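Local coordinates for ATP/GTP-binding site-containing protein A (Brucella abortus, PDB 6NTR), which acts in the periplasm to maintain the integrity of the bacterial cell envelope, at residues A[6-12]-A[235-241]; A[172-176]-A[219-223]; A[188-194]-A[207-213]. All coordinates share one frame; numbering follows the deposited sequence.

Contact 1: A[6-12]-A[235-241]. With EDO (1,2-ethanediol), chain G.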
loop_
_atom_site.group_PDB
_atom_site.type_symbol
_atom_site.label_atom_id
_atom_site.label_comp_id
_atom_site.label_asym_id
_atom_site.label_seq_id
_atom_site.Cartn_x
_atom_site.Cartn_y
_atom_site.Cartn_z
ATOM N N VAL A 6 -9.166 -12.210 3.686
ATOM C CA VAL A 6 -9.194 -12.629 5.065
ATOM C C VAL A 6 -8.764 -11.551 6.036
ATOM O O VAL A 6 -7.778 -10.875 5.834
ATOM C CB VAL A 6 -8.364 -13.891 5.274
ATOM C CG1 VAL A 6 -6.893 -13.617 5.058
ATOM C CG2 VAL A 6 -8.627 -14.478 6.632
ATOM N N PRO A 7 -9.513 -11.385 7.112
ATOM C CA PRO A 7 -9.179 -10.367 8.099
ATOM C C PRO A 7 -7.958 -10.770 8.875
ATOM O O PRO A 7 -7.883 -11.878 9.347
ATOM C CB PRO A 7 -10.397 -10.365 9.013
ATOM C CG PRO A 7 -11.469 -11.001 8.224
ATOM C CD PRO A 7 -10.782 -12.040 7.418
ATOM N N HIS A 8 -6.991 -9.884 8.981
ATOM C CA HIS A 8 -5.757 -10.246 9.631
ATOM C C HIS A 8 -4.927 -9.061 10.040
ATOM O O HIS A 8 -5.125 -7.973 9.576
ATOM C CB HIS A 8 -4.926 -11.032 8.626
ATOM C CG HIS A 8 -4.571 -10.231 7.422
ATOM N ND1 HIS A 8 -5.467 -9.982 6.415
ATOM C CD2 HIS A 8 -3.452 -9.555 7.105
ATOM C CE1 HIS A 8 -4.901 -9.216 5.510
ATOM N NE2 HIS A 8 -3.679 -8.940 5.907
ATOM N N ARG A 9 -3.959 -9.310 10.893
ATOM C CA ARG A 9 -3.019 -8.294 11.326
ATOM C C ARG A 9 -1.683 -8.858 10.917
ATOM O O ARG A 9 -1.406 -10.023 11.131
ATOM C CB ARG A 9 -3.059 -8.027 12.823
ATOM C CG ARG A 9 -2.107 -6.927 13.259
ATOM C CD ARG A 9 -2.210 -6.690 14.751
ATOM N NE ARG A 9 -1.064 -5.983 15.298
ATOM C CZ ARG A 9 -0.384 -6.397 16.355
ATOM N NH1 ARG A 9 -0.738 -7.514 16.959
ATOM N NH2 ARG A 9 0.645 -5.703 16.804
ATOM N N ALA A 10 -0.860 -8.033 10.307
ATOM C CA ALA A 10 0.420 -8.483 9.800
ATOM C C ALA A 10 1.478 -7.454 10.152
ATOM O O ALA A 10 1.308 -6.260 9.895
ATOM C CB ALA A 10 0.341 -8.682 8.302
ATOM N N ILE A 11 2.559 -7.917 10.754
ATOM C CA ILE A 11 3.643 -7.052 11.178
ATOM C C ILE A 11 4.836 -7.371 10.311
ATOM O O ILE A 11 5.273 -8.526 10.246
ATOM C CB ILE A 11 4.008 -7.266 12.646
ATOM C CG1 ILE A 11 2.801 -7.046 13.535
ATOM C CG2 ILE A 11 5.095 -6.321 13.022
ATOM C CD1 ILE A 11 3.078 -7.446 14.944
ATOM N N TYR A 12 5.380 -6.347 9.674
ATOM C CA TYR A 12 6.525 -6.491 8.799
ATOM C C TYR A 12 7.703 -5.776 9.430
ATOM O O TYR A 12 7.536 -4.728 10.054
ATOM C CB TYR A 12 6.241 -5.907 7.413
ATOM C CG TYR A 12 5.072 -6.518 6.684
ATOM C CD1 TYR A 12 3.801 -5.992 6.820
ATOM C CD2 TYR A 12 5.243 -7.599 5.836
ATOM C CE1 TYR A 12 2.738 -6.538 6.149
ATOM C CE2 TYR A 12 4.182 -8.146 5.162
ATOM C CZ TYR A 12 2.927 -7.611 5.325
ATOM O OH TYR A 12 1.832 -8.118 4.671
ATOM N N LEU A 235 7.495 -10.148 6.476
ATOM C CA LEU A 235 6.478 -10.471 7.441
ATOM C C LEU A 235 7.098 -11.223 8.583
ATOM O O LEU A 235 7.811 -12.185 8.381
ATOM C CB LEU A 235 5.393 -11.319 6.795
ATOM C CG LEU A 235 4.050 -11.454 7.497
ATOM C CD1 LEU A 235 3.121 -10.321 7.130
ATOM C CD2 LEU A 235 3.418 -12.768 7.129
ATOM N N VAL A 236 6.800 -10.787 9.798
ATOM C CA VAL A 236 7.342 -11.432 10.987
ATOM C C VAL A 236 6.266 -11.954 11.923
ATOM O O VAL A 236 6.602 -12.640 12.896
ATOM C CB VAL A 236 8.305 -10.502 11.757
ATOM C CG1 VAL A 236 9.444 -10.085 10.860
ATOM C CG2 VAL A 236 7.583 -9.297 12.337
ATOM N N LYS A 237 4.991 -11.680 11.668
ATOM C CA LYS A 237 3.930 -12.217 12.506
ATOM C C LYS A 237 2.601 -12.035 11.800
ATOM O O LYS A 237 2.330 -10.964 11.245
ATOM C CB LYS A 237 3.906 -11.519 13.861
ATOM C CG LYS A 237 2.961 -12.113 14.886
ATOM C CD LYS A 237 3.116 -11.385 16.222
ATOM C CE LYS A 237 2.236 -11.984 17.290
ATOM N NZ LYS A 237 0.809 -11.885 16.885
ATOM N N LEU A 238 1.758 -13.059 11.824
ATOM C CA LEU A 238 0.504 -13.032 11.089
ATOM C C LEU A 238 -0.599 -13.561 11.983
ATOM O O LEU A 238 -0.503 -14.685 12.494
ATOM C CB LEU A 238 0.600 -13.855 9.808
ATOM C CG LEU A 238 -0.719 -13.920 9.067
ATOM C CD1 LEU A 238 -0.994 -12.563 8.468
ATOM C CD2 LEU A 238 -0.669 -14.995 8.009
ATOM N N ASP A 239 -1.636 -12.752 12.169
ATOM C CA ASP A 239 -2.767 -13.108 13.010
ATOM C C ASP A 239 -4.007 -13.166 12.141
ATOM O O ASP A 239 -4.386 -12.166 11.522
ATOM C CB ASP A 239 -2.932 -12.119 14.158
ATOM C CG ASP A 239 -1.895 -12.324 15.228
ATOM O OD1 ASP A 239 -1.676 -13.497 15.610
ATOM O OD2 ASP A 239 -1.302 -11.319 15.680
ATOM N N ILE A 240 -4.622 -14.340 12.092
ATOM C CA ILE A 240 -5.780 -14.602 11.253
ATOM C C ILE A 240 -7.027 -14.489 12.112
ATOM O O ILE A 240 -7.190 -15.243 13.077
ATOM C CB ILE A 240 -5.698 -15.991 10.610
ATOM C CG1 ILE A 240 -4.387 -16.160 9.848
ATOM C CG2 ILE A 240 -6.882 -16.203 9.700
ATOM C CD1 ILE A 240 -3.402 -17.065 10.548
ATOM N N TYR A 241 -7.913 -13.568 11.757
ATOM C CA TYR A 241 -9.141 -13.371 12.508
ATOM C C TYR A 241 -10.231 -14.307 11.991
ATOM O O TYR A 241 -10.116 -14.896 10.914
ATOM C CB TYR A 241 -9.598 -11.917 12.418
ATOM C CG TYR A 241 -8.602 -10.901 12.950
ATOM C CD1 TYR A 241 -7.747 -11.205 14.004
ATOM C CD2 TYR A 241 -8.539 -9.628 12.402
ATOM C CE1 TYR A 241 -6.854 -10.270 14.476
ATOM C CE2 TYR A 241 -7.662 -8.692 12.868
ATOM C CZ TYR A 241 -6.819 -9.013 13.899
ATOM O OH TYR A 241 -5.942 -8.059 14.353
HETATM C C1 EDO G . -1.474 -7.914 3.337
HETATM O O1 EDO G . -0.452 -8.415 4.208
HETATM C C2 EDO G . -1.036 -6.577 2.778
HETATM O O2 EDO G . -2.027 -6.178 1.832
#
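Leu235 turns its CD1 branch over one face of the Tyr12 ring, although the modelled CD1 spacing is too tight to be taken literally. Next, the N-H of Val236 runs almost straight into Ile11 O (2.8 Å, 172°), and the Val236 and Ile11 side chains cross at about a right angle, meeting through their CG2 methyls. Lys237 N reaches the same Ile11 O only weakly, at 3.5 Å; two residues facing one make a classic beta bulge. Lys237 O accepts Ile11 N, and the lysine chain runs beside Ile11, bending at its last torsion (chi4 -61°) to put NZ in a salt bridge with Asp239. Thus the first long strand, 8-19, pairs antiparallel with the last, 229-240, joining the two chain ends in the barrel-like fold. Leu238 CD1 packs on Ala10 CB at 4.1 Å. Asp239 exchanges two backbone bonds with Arg9, whose NH1 stays 4.1 Å from Asp239 OD2, beyond a salt bridge. Ile240 CG2 meets Val6 CG2 at 3.9 Å. Tyr241 N binds Pro7 O (2.9 Å), while its ring takes His8 CA over one face in a CH-pi contact and its hydroxyl bonds Glu35 on strand 25-39.

Contact 2: A[172-176]-A[219-223]. Unlike the reference sequence in segment 219-223: Met222 (reference Leu). With EDO (1,2-ethanediol), chain G.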
loop_
_atom_site.group_PDB
_atom_site.type_symbol
_atom_site.label_atom_id
_atom_site.label_comp_id
_atom_site.label_asym_id
_atom_site.label_seq_id
_atom_site.Cartn_x
_atom_site.Cartn_y
_atom_site.Cartn_z
ATOM N N PRO A 172 8.790 -22.314 0.644
ATOM C CA PRO A 172 8.827 -22.054 2.083
ATOM C C PRO A 172 10.021 -21.207 2.460
ATOM O O PRO A 172 11.130 -21.474 2.036
ATOM C CB PRO A 172 8.962 -23.450 2.692
ATOM C CG PRO A 172 9.382 -24.333 1.575
ATOM C CD PRO A 172 8.763 -23.750 0.354
ATOM N N ASP A 173 9.797 -20.204 3.287
ATOM C CA ASP A 173 10.860 -19.318 3.719
ATOM C C ASP A 173 10.602 -18.899 5.155
ATOM O O ASP A 173 9.722 -19.438 5.810
ATOM C CB ASP A 173 11.021 -18.116 2.787
ATOM C CG ASP A 173 9.786 -17.260 2.713
ATOM O OD1 ASP A 173 8.717 -17.733 3.105
ATOM O OD2 ASP A 173 9.884 -16.114 2.250
ATOM N N ASP A 174 11.386 -17.964 5.655
ATOM C CA ASP A 174 11.206 -17.523 7.018
ATOM C C ASP A 174 9.800 -16.965 7.202
ATOM O O ASP A 174 9.177 -17.177 8.223
ATOM C CB ASP A 174 12.245 -16.467 7.372
ATOM C CG ASP A 174 13.623 -17.050 7.561
ATOM O OD1 ASP A 174 13.737 -18.281 7.645
ATOM O OD2 ASP A 174 14.595 -16.281 7.625
ATOM N N GLU A 175 9.300 -16.253 6.214
ATOM C CA GLU A 175 7.980 -15.678 6.300
ATOM C C GLU A 175 6.897 -16.731 6.469
ATOM O O GLU A 175 5.953 -16.538 7.219
ATOM C CB GLU A 175 7.702 -14.808 5.086
ATOM C CG GLU A 175 8.481 -13.511 5.076
ATOM C CD GLU A 175 8.040 -12.589 3.970
ATOM O OE1 GLU A 175 7.841 -13.071 2.855
ATOM O OE2 GLU A 175 7.875 -11.390 4.203
ATOM N N THR A 176 7.028 -17.848 5.776
ATOM C CA THR A 176 6.031 -18.899 5.860
ATOM C C THR A 176 5.875 -19.515 7.238
ATOM O O THR A 176 4.767 -19.818 7.645
ATOM C CB THR A 176 6.304 -20.052 4.883
ATOM O OG1 THR A 176 7.602 -20.591 5.131
ATOM C CG2 THR A 176 6.200 -19.582 3.462
ATOM N N THR A 219 -0.110 -10.466 1.851
ATOM C CA THR A 219 1.080 -10.227 1.055
ATOM C C THR A 219 2.291 -10.324 1.957
ATOM O O THR A 219 2.192 -10.143 3.166
ATOM C CB THR A 219 1.096 -8.851 0.404
ATOM O OG1 THR A 219 1.410 -7.877 1.394
ATOM C CG2 THR A 219 -0.223 -8.524 -0.166
ATOM N N ARG A 220 3.448 -10.577 1.357
ATOM C CA ARG A 220 4.684 -10.717 2.110
ATOM C C ARG A 220 5.840 -10.373 1.192
ATOM O O ARG A 220 5.640 -9.946 0.056
ATOM C CB ARG A 220 4.825 -12.122 2.679
ATOM C CG ARG A 220 4.867 -13.212 1.638
ATOM C CD ARG A 220 5.024 -14.550 2.325
ATOM N NE ARG A 220 5.028 -15.681 1.410
ATOM C CZ ARG A 220 6.115 -16.145 0.806
ATOM N NH1 ARG A 220 7.294 -15.568 1.011
ATOM N NH2 ARG A 220 6.025 -17.194 0.001
ATOM N N ASP A 221 7.059 -10.516 1.675
ATOM C CA ASP A 221 8.246 -10.326 0.852
ATOM C C ASP A 221 8.221 -9.039 0.079
ATOM O O ASP A 221 8.519 -9.021 -1.086
ATOM C CB ASP A 221 8.436 -11.500 -0.107
ATOM C CG ASP A 221 9.877 -11.706 -0.519
ATOM O OD1 ASP A 221 10.674 -10.766 -0.482
ATOM O OD2 ASP A 221 10.211 -12.827 -0.893
HETATM N N MSE A 222 7.834 -7.966 0.719
HETATM C CA MSE A 222 7.749 -6.688 0.066
HETATM C C MSE A 222 9.043 -6.032 -0.197
HETATM O O MSE A 222 10.014 -6.267 0.506
HETATM C CB MSE A 222 6.983 -5.689 0.907
HETATM C CG MSE A 222 6.433 -6.296 2.180
HETATM SE SE MSE A 222 4.601 -5.728 2.133
HETATM C CE MSE A 222 4.962 -3.815 2.028
ATOM N N THR A 223 9.092 -5.272 -1.268
ATOM C CA THR A 223 10.240 -4.475 -1.577
ATOM C C THR A 223 9.670 -3.197 -2.133
ATOM O O THR A 223 8.872 -3.227 -3.030
ATOM C CB THR A 223 11.158 -5.145 -2.601
ATOM O OG1 THR A 223 11.790 -6.269 -2.001
ATOM C CG2 THR A 223 12.210 -4.191 -3.057
HETATM C C1 EDO G . -1.474 -7.914 3.337
HETATM O O1 EDO G . -0.452 -8.415 4.208
HETATM C C2 EDO G . -1.036 -6.577 2.778
HETATM O O2 EDO G . -2.027 -6.178 1.832
#
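The guanidinium of Arg220 has Asp173 OD1 and Thr176 CG2 over one face, with Glu175 OE1 at its edge, exactly in plane. Neither carboxylate lies flat against it: the Asp173 plane is tilted by 58° and that of Glu175 by 82°. Both acids nevertheless converge on NH1, which forms salt bridges to Asp173 OD2 at 2.9 Å and to Glu175 OE1 at 3.2 Å, the latter a nearly straight hydrogen bond. Arg220 reaches this far because its chain is fully extended from CG to NE; NE is hydrogen-bonded to Tyr214 OH. The network ties the N-terminal end of helix 174-179 to the corner at residue 221, where the chain passes from strand 219-220 to strand 222-225. Asp173 is also the N-cap of that helix, its OD1 accepting Thr176 N (3.2 Å) from above the carboxylate plane. Glu175 completes the link to the corner: OE2 receives Asp221 N at 2.8 Å on its syn lone pair and also accepts Leu235 N from strand 229-240. The carboxylate of Asp221 stands nearby, with OD2 4.4 Å from Glu175 OE1, a like-charge approach that long, weak ion pairs of Asp221 with Arg232 and Lys212 probably ease.

Contact 3: A[188-194]-A[207-213]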
loop_
_atom_site.group_PDB
_atom_site.type_symbol
_atom_site.label_atom_id
_atom_site.label_comp_id
_atom_site.label_asym_id
_atom_site.label_seq_id
_atom_site.Cartn_x
_atom_site.Cartn_y
_atom_site.Cartn_z
ATOM N N TRP A 188 1.441 -15.280 -5.857
ATOM C CA TRP A 188 1.753 -14.739 -7.157
ATOM C C TRP A 188 2.767 -13.651 -6.943
ATOM O O TRP A 188 2.585 -12.825 -6.071
ATOM C CB TRP A 188 0.541 -14.067 -7.774
ATOM C CG TRP A 188 -0.509 -14.961 -8.258
ATOM C CD1 TRP A 188 -0.454 -15.774 -9.340
ATOM C CD2 TRP A 188 -1.809 -15.112 -7.709
ATOM N NE1 TRP A 188 -1.629 -16.437 -9.490
ATOM C CE2 TRP A 188 -2.484 -16.047 -8.499
ATOM C CE3 TRP A 188 -2.469 -14.550 -6.622
ATOM C CZ2 TRP A 188 -3.784 -16.436 -8.233
ATOM C CZ3 TRP A 188 -3.745 -14.933 -6.363
ATOM C CH2 TRP A 188 -4.396 -15.867 -7.161
ATOM N N PRO A 189 3.868 -13.668 -7.695
ATOM C CA PRO A 189 4.765 -12.533 -7.523
ATOM C C PRO A 189 4.064 -11.367 -8.176
ATOM O O PRO A 189 3.531 -11.542 -9.250
ATOM C CB PRO A 189 5.996 -12.941 -8.311
ATOM C CG PRO A 189 5.930 -14.422 -8.394
ATOM C CD PRO A 189 4.476 -14.736 -8.497
ATOM N N VAL A 190 4.055 -10.202 -7.547
ATOM C CA VAL A 190 3.366 -9.061 -8.125
ATOM C C VAL A 190 4.263 -7.848 -8.021
ATOM O O VAL A 190 4.859 -7.594 -6.968
ATOM C CB VAL A 190 2.012 -8.798 -7.449
ATOM C CG1 VAL A 190 1.225 -7.832 -8.278
ATOM C CG2 VAL A 190 1.245 -10.077 -7.281
ATOM N N THR A 191 4.377 -7.122 -9.127
ATOM C CA THR A 191 5.050 -5.838 -9.195
ATOM C C THR A 191 4.016 -4.805 -9.615
ATOM O O THR A 191 3.349 -4.972 -10.636
ATOM C CB THR A 191 6.226 -5.881 -10.180
ATOM O OG1 THR A 191 7.206 -6.822 -9.728
ATOM C CG2 THR A 191 6.878 -4.526 -10.307
ATOM N N ILE A 192 3.861 -3.758 -8.821
ATOM C CA ILE A 192 2.992 -2.645 -9.172
ATOM C C ILE A 192 3.865 -1.410 -9.321
ATOM O O ILE A 192 4.579 -1.039 -8.383
ATOM C CB ILE A 192 1.889 -2.435 -8.127
ATOM C CG1 ILE A 192 1.107 -3.737 -7.950
ATOM C CG2 ILE A 192 0.973 -1.330 -8.556
ATOM C CD1 ILE A 192 -0.163 -3.601 -7.159
ATOM N N ALA A 193 3.843 -0.804 -10.507
ATOM C CA ALA A 193 4.554 0.439 -10.766
ATOM C C ALA A 193 3.546 1.570 -10.859
ATOM O O ALA A 193 2.529 1.439 -11.544
ATOM C CB ALA A 193 5.379 0.362 -12.048
ATOM N N TYR A 194 3.838 2.670 -10.172
ATOM C CA TYR A 194 2.909 3.771 -9.997
ATOM C C TYR A 194 3.385 4.938 -10.842
ATOM O O TYR A 194 4.543 5.349 -10.744
ATOM C CB TYR A 194 2.818 4.172 -8.518
ATOM C CG TYR A 194 2.066 3.213 -7.586
ATOM C CD1 TYR A 194 2.582 1.972 -7.264
ATOM C CD2 TYR A 194 0.879 3.595 -6.969
ATOM C CE1 TYR A 194 1.921 1.122 -6.406
ATOM C CE2 TYR A 194 0.214 2.746 -6.099
ATOM C CZ TYR A 194 0.745 1.510 -5.824
ATOM O OH TYR A 194 0.096 0.657 -4.963
ATOM N N TYR A 207 6.900 5.456 -7.978
ATOM C CA TYR A 207 7.125 4.504 -6.907
ATOM C C TYR A 207 6.834 3.124 -7.473
ATOM O O TYR A 207 5.995 2.970 -8.358
ATOM C CB TYR A 207 6.243 4.851 -5.691
ATOM C CG TYR A 207 5.864 3.726 -4.751
ATOM C CD1 TYR A 207 6.680 3.379 -3.680
ATOM C CD2 TYR A 207 4.660 3.064 -4.883
ATOM C CE1 TYR A 207 6.317 2.364 -2.796
ATOM C CE2 TYR A 207 4.296 2.052 -4.011
ATOM C CZ TYR A 207 5.121 1.707 -2.979
ATOM O OH TYR A 207 4.734 0.701 -2.130
ATOM N N ARG A 208 7.550 2.127 -6.979
ATOM C CA ARG A 208 7.388 0.773 -7.474
ATOM C C ARG A 208 7.533 -0.210 -6.326
ATOM O O ARG A 208 8.483 -0.107 -5.545
ATOM C CB ARG A 208 8.427 0.472 -8.544
ATOM C CG ARG A 208 8.269 -0.893 -9.154
ATOM C CD ARG A 208 8.975 -0.965 -10.483
ATOM N NE ARG A 208 10.421 -0.921 -10.333
ATOM C CZ ARG A 208 11.144 -1.860 -9.735
ATOM N NH1 ARG A 208 10.577 -2.955 -9.244
ATOM N NH2 ARG A 208 12.450 -1.706 -9.642
ATOM N N ILE A 209 6.626 -1.166 -6.260
ATOM C CA ILE A 209 6.655 -2.175 -5.237
ATOM C C ILE A 209 6.515 -3.586 -5.773
ATOM O O ILE A 209 5.670 -3.850 -6.582
ATOM C CB ILE A 209 5.550 -1.932 -4.186
ATOM C CG1 ILE A 209 5.665 -2.940 -3.062
ATOM C CG2 ILE A 209 4.176 -2.066 -4.786
ATOM C CD1 ILE A 209 4.686 -2.724 -1.932
ATOM N N ASN A 210 7.333 -4.483 -5.268
ATOM C CA ASN A 210 7.276 -5.868 -5.635
ATOM C C ASN A 210 6.830 -6.658 -4.429
ATOM O O ASN A 210 7.365 -6.485 -3.371
ATOM C CB ASN A 210 8.650 -6.369 -6.045
ATOM C CG ASN A 210 9.214 -5.616 -7.205
ATOM O OD1 ASN A 210 9.700 -4.511 -7.067
ATOM N ND2 ASN A 210 9.157 -6.222 -8.367
ATOM N N PHE A 211 5.863 -7.538 -4.588
ATOM C CA PHE A 211 5.411 -8.339 -3.479
ATOM C C PHE A 211 4.906 -9.698 -3.903
ATOM O O PHE A 211 4.591 -9.900 -5.042
ATOM C CB PHE A 211 4.323 -7.587 -2.679
ATOM C CG PHE A 211 3.093 -7.253 -3.463
ATOM C CD1 PHE A 211 3.019 -6.103 -4.195
ATOM C CD2 PHE A 211 2.014 -8.087 -3.456
ATOM C CE1 PHE A 211 1.900 -5.800 -4.913
ATOM C CE2 PHE A 211 0.895 -7.789 -4.177
ATOM C CZ PHE A 211 0.840 -6.643 -4.904
ATOM N N LYS A 212 4.818 -10.614 -2.954
ATOM C CA LYS A 212 4.284 -11.943 -3.178
ATOM C C LYS A 212 2.873 -11.899 -2.611
ATOM O O LYS A 212 2.689 -11.597 -1.454
ATOM C CB LYS A 212 5.111 -12.978 -2.441
ATOM C CG LYS A 212 6.438 -13.290 -3.097
ATOM C CD LYS A 212 7.274 -14.209 -2.235
ATOM C CE LYS A 212 8.442 -14.810 -2.998
ATOM N NZ LYS A 212 8.929 -13.940 -4.096
ATOM N N LEU A 213 1.874 -12.203 -3.418
ATOM C CA LEU A 213 0.489 -12.108 -2.996
ATOM C C LEU A 213 -0.316 -13.395 -2.946
ATOM O O LEU A 213 -0.243 -14.202 -3.851
ATOM C CB LEU A 213 -0.202 -11.109 -3.912
ATOM C CG LEU A 213 -1.710 -11.078 -4.076
ATOM C CD1 LEU A 213 -2.324 -10.197 -3.013
ATOM C CD2 LEU A 213 -2.054 -10.528 -5.439
#
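A first torsion of 61° wedges CG of Phe211 between its own backbone N and carbonyl carbon, and this leans the ring over toward Val190, beside which it lies. There Val190 CB sits over one face, 3.5 Å from Phe211 CZ, in a CH-pi contact, while Ile192 CD1 arrives in the plane of the ring at its edge, 3.8 Å from Phe211 CE1. Tyr207 is set differently: its chi1 of 154° carries the ring out alongside that of Tyr194 and turns its edge to the Tyr194 face. The result is a T-shaped (edge-to-face) pair with centroids 5.0 Å apart and planes inclined at 61°; Tyr194 OH is hydrogen-bonded to a glycerol, probably from the crystallisation liquor. Farther along the same face, Val190 CG2 rests on Leu213 CD2 at 3.8 Å, and Leu133 of helix 126-138 touches both Ile192 and Leu213. The opposite face carries Pro189, Thr191, Ala193, Arg208, Asn210 and Lys212. Here Thr191 OG1 and Asn210 ND2 come close but at a poor angle for a hydrogen bond, and Arg208 CD passes Ala193 CB at 4.1 Å. Between the strands, the backbones are bonded in every hydrogen-bonded pair from Trp188-Leu213 to Tyr194-Tyr207; Val190 N lies 2.6 Å from Phe211 O. Strand 159-165 continues the pairing beyond 188-194, and strands 219-220 and 222-225 beyond 207-213. The two strands follow each other in the chain, so the pair is a beta hairpin, with a long loop, in the wall of the barrel-like fold.

Overall arrangement
The three contacts nest along the chain: the hairpin of contact 3 lies within the loop closed by contact 2, which in turn lies within the loop closed by contact 1. In space contact 2 is intermediate, its centre about 12 Å from that of contact 1 and 13 Å from that of contact 3, whereas contacts 1 and 3 are about 19 Å apart between centres and do not touch. Strand 222-225 pairs with strands 207-214 and 229-240, so strand pairing runs on from the hairpin to the paired chain ends. Tyr12 OH to Thr219 O, and Leu235 N to Glu175 OE2 of helix 174-179, tie contact 1 to contact 2; Thr223 N to Asn210 O ties contact 2 to contact 3.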